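PDB 3NZN: glutaredoxin from Methanosarcina mazei, which probably works as a thiol-disulfide oxidoreductase of the thioredoxin clan, reducing partner disulfides through a CxxC pair. Local coordinates for residues V24-L29 against V47-V52. Sequence-based numbering, arbitrary orientation.
Sequences VIMYGL and VDFDYV. With SO4 (sulfate ion), chain F.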
loop_
_atom_site.group_PDB
_atom_site.type_symbol
_atom_site.label_atom_id
_atom_site.label_comp_id
_atom_site.label_asym_id
_atom_site.label_seq_id
_atom_site.Cartn_x
_atom_site.Cartn_y
_atom_site.Cartn_z
ATOM N N VAL A 24 15.933 12.370 -12.638
ATOM C CA VAL A 24 14.827 12.967 -11.941
ATOM C C VAL A 24 13.684 11.923 -11.985
ATOM O O VAL A 24 13.278 11.567 -13.054
ATOM C CB VAL A 24 14.366 14.268 -12.602
ATOM C CG1 VAL A 24 13.156 14.939 -11.953
ATOM C CG2 VAL A 24 15.566 15.314 -12.674
ATOM N N ILE A 25 13.221 11.510 -10.792
ATOM C CA ILE A 25 12.182 10.460 -10.731
ATOM C C ILE A 25 11.106 10.839 -9.714
ATOM O O ILE A 25 11.379 11.167 -8.645
ATOM C CB ILE A 25 12.787 9.076 -10.494
ATOM C CG1 ILE A 25 11.675 8.001 -10.499
ATOM C CG2 ILE A 25 13.492 9.039 -9.256
ATOM C CD1 ILE A 25 12.210 6.673 -10.859
ATOM N N MET A 26 9.881 10.838 -10.234
ATOM C CA MET A 26 8.723 11.049 -9.362
ATOM C C MET A 26 8.017 9.697 -9.067
ATOM O O MET A 26 7.611 9.045 -9.940
ATOM C CB MET A 26 7.692 12.008 -9.999
ATOM C CG MET A 26 6.486 12.347 -9.044
ATOM S SD MET A 26 4.927 12.945 -9.856
ATOM C CE MET A 26 5.622 13.025 -11.451
ATOM N N TYR A 27 8.024 9.347 -7.778
ATOM C CA TYR A 27 7.173 8.240 -7.292
ATOM C C TYR A 27 5.807 8.796 -6.901
ATOM O O TYR A 27 5.699 9.645 -6.141
ATOM C CB TYR A 27 7.827 7.521 -6.129
ATOM C CG TYR A 27 9.079 6.808 -6.568
ATOM C CD1 TYR A 27 9.031 5.505 -7.045
ATOM C CD2 TYR A 27 10.322 7.408 -6.466
ATOM C CE1 TYR A 27 10.191 4.843 -7.445
ATOM C CE2 TYR A 27 11.479 6.735 -6.878
ATOM C CZ TYR A 27 11.398 5.495 -7.350
ATOM O OH TYR A 27 12.611 4.939 -7.704
ATOM N N GLY A 28 4.783 8.189 -7.512
ATOM C CA GLY A 28 3.437 8.634 -7.248
ATOM C C GLY A 28 2.435 7.470 -7.169
ATOM O O GLY A 28 2.843 6.303 -7.205
ATOM N N LEU A 29 1.178 7.805 -7.112
ATOM C CA LEU A 29 0.085 6.842 -7.217
ATOM C C LEU A 29 -0.763 7.240 -8.426
ATOM O O LEU A 29 -0.894 8.428 -8.711
ATOM C CB LEU A 29 -0.790 6.878 -5.951
ATOM C CG LEU A 29 -0.098 6.619 -4.628
ATOM C CD1 LEU A 29 -0.997 6.766 -3.426
ATOM C CD2 LEU A 29 0.675 5.306 -4.569
ATOM N N VAL A 47 11.831 19.369 -18.709
ATOM C CA VAL A 47 12.966 18.558 -18.220
ATOM C C VAL A 47 12.744 17.026 -18.530
ATOM O O VAL A 47 11.595 16.587 -18.593
ATOM C CB VAL A 47 13.247 18.789 -16.784
ATOM C CG1 VAL A 47 13.564 20.254 -16.477
ATOM C CG2 VAL A 47 12.130 18.276 -15.826
ATOM N N ASP A 48 13.800 16.346 -18.681
ATOM C CA ASP A 48 13.747 14.866 -18.726
ATOM C C ASP A 48 13.411 14.434 -17.297
ATOM O O ASP A 48 13.918 14.851 -16.303
ATOM C CB ASP A 48 15.056 14.309 -19.129
ATOM C CG ASP A 48 15.457 14.540 -20.520
ATOM O OD1 ASP A 48 14.684 15.043 -21.295
ATOM O OD2 ASP A 48 16.688 14.287 -20.799
ATOM N N PHE A 49 12.473 13.432 -17.218
ATOM C CA PHE A 49 12.119 12.823 -15.916
ATOM C C PHE A 49 11.424 11.483 -16.197
ATOM O O PHE A 49 10.890 11.260 -17.203
ATOM C CB PHE A 49 11.194 13.735 -15.088
ATOM C CG PHE A 49 9.831 13.892 -15.616
ATOM C CD1 PHE A 49 8.750 13.177 -14.989
ATOM C CD2 PHE A 49 9.478 14.702 -16.645
ATOM C CE1 PHE A 49 7.476 13.329 -15.420
ATOM C CE2 PHE A 49 8.230 14.869 -17.100
ATOM C CZ PHE A 49 7.164 14.154 -16.477
ATOM N N ASP A 50 11.532 10.680 -15.128
ATOM C CA ASP A 50 10.751 9.438 -15.054
ATOM C C ASP A 50 9.692 9.605 -13.973
ATOM O O ASP A 50 9.838 10.271 -13.026
ATOM C CB ASP A 50 11.682 8.313 -14.652
ATOM C CG ASP A 50 12.751 8.043 -15.617
ATOM O OD1 ASP A 50 12.723 8.508 -16.740
ATOM O OD2 ASP A 50 13.653 7.355 -15.193
ATOM N N TYR A 51 8.639 8.764 -14.155
ATOM C CA TYR A 51 7.595 8.641 -13.100
ATOM C C TYR A 51 7.194 7.139 -12.998
ATOM O O TYR A 51 7.320 6.391 -13.917
ATOM C CB TYR A 51 6.459 9.556 -13.306
ATOM C CG TYR A 51 5.638 9.322 -14.500
ATOM C CD1 TYR A 51 4.500 8.517 -14.414
ATOM C CD2 TYR A 51 6.031 9.755 -15.765
ATOM C CE1 TYR A 51 3.753 8.263 -15.502
ATOM C CE2 TYR A 51 5.260 9.500 -16.883
ATOM C CZ TYR A 51 4.125 8.737 -16.726
ATOM O OH TYR A 51 3.346 8.437 -17.792
ATOM N N VAL A 52 6.782 6.853 -11.755
ATOM C CA VAL A 52 6.359 5.451 -11.382
ATOM C C VAL A 52 5.106 5.606 -10.567
ATOM O O VAL A 52 5.008 6.365 -9.641
ATOM C CB VAL A 52 7.459 4.827 -10.509
ATOM C CG1 VAL A 52 7.041 3.417 -10.018
ATOM C CG2 VAL A 52 8.781 4.735 -11.312
HETATM S S SO4 F . 3.454 9.041 -21.197
HETATM O O1 SO4 F . 4.379 8.347 -22.167
HETATM O O2 SO4 F . 3.052 10.325 -21.776
HETATM O O3 SO4 F . 2.320 8.271 -20.955
HETATM O O4 SO4 F . 4.363 9.269 -20.027
#
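In Ile-25, CG1 is anti to the backbone N (chi1 -177°) and the chain stays extended at chi2 (155°), so CD1 stands out from the sheet face and leans across to Val-52 CG2, 4.0 Å away. CD1 and CG1 also brush Asp-50 CB. An alanine here, in place of Ile-25, would remove CG1, CG2 and CD1 and would probably loosen the packing against Val-52 and Asp-50 CB. Val-52 has CG1 anti to its own N, and its CB lies 3.9 Å from Tyr-27 CD1. On the other face, Met-26 bends at chi3 (-6°), an eclipsed turn that swings CE back to 4.0 Å from Tyr-51 CB. The backbones pair in parallel. Asp-50 N donates to Val-24 O at 2.9 Å, almost straight. Asp-50 O accepts from Met-26 N, Met-26 O from Val-52 N, and Val-52 O from Gly-28 N at 2.8 Å. This is the beta-alpha-beta unit of the thioredoxin fold: helix 33-45 links the two strands and covers the face of Met-26 and Tyr-51. Phe-49 also touches that helix, while Tyr-27 packs on helix 59-72. Asp-50 OD2 forms a salt bridge with Lys-23 NZ, just before strand 24-28. Tyr-51 OH donates to sulfate O4 at 2.6 Å. Lys-10 NZ and His-15 NE2 also hydrogen-bond to this ion, which probably comes from the crystallisation liquor.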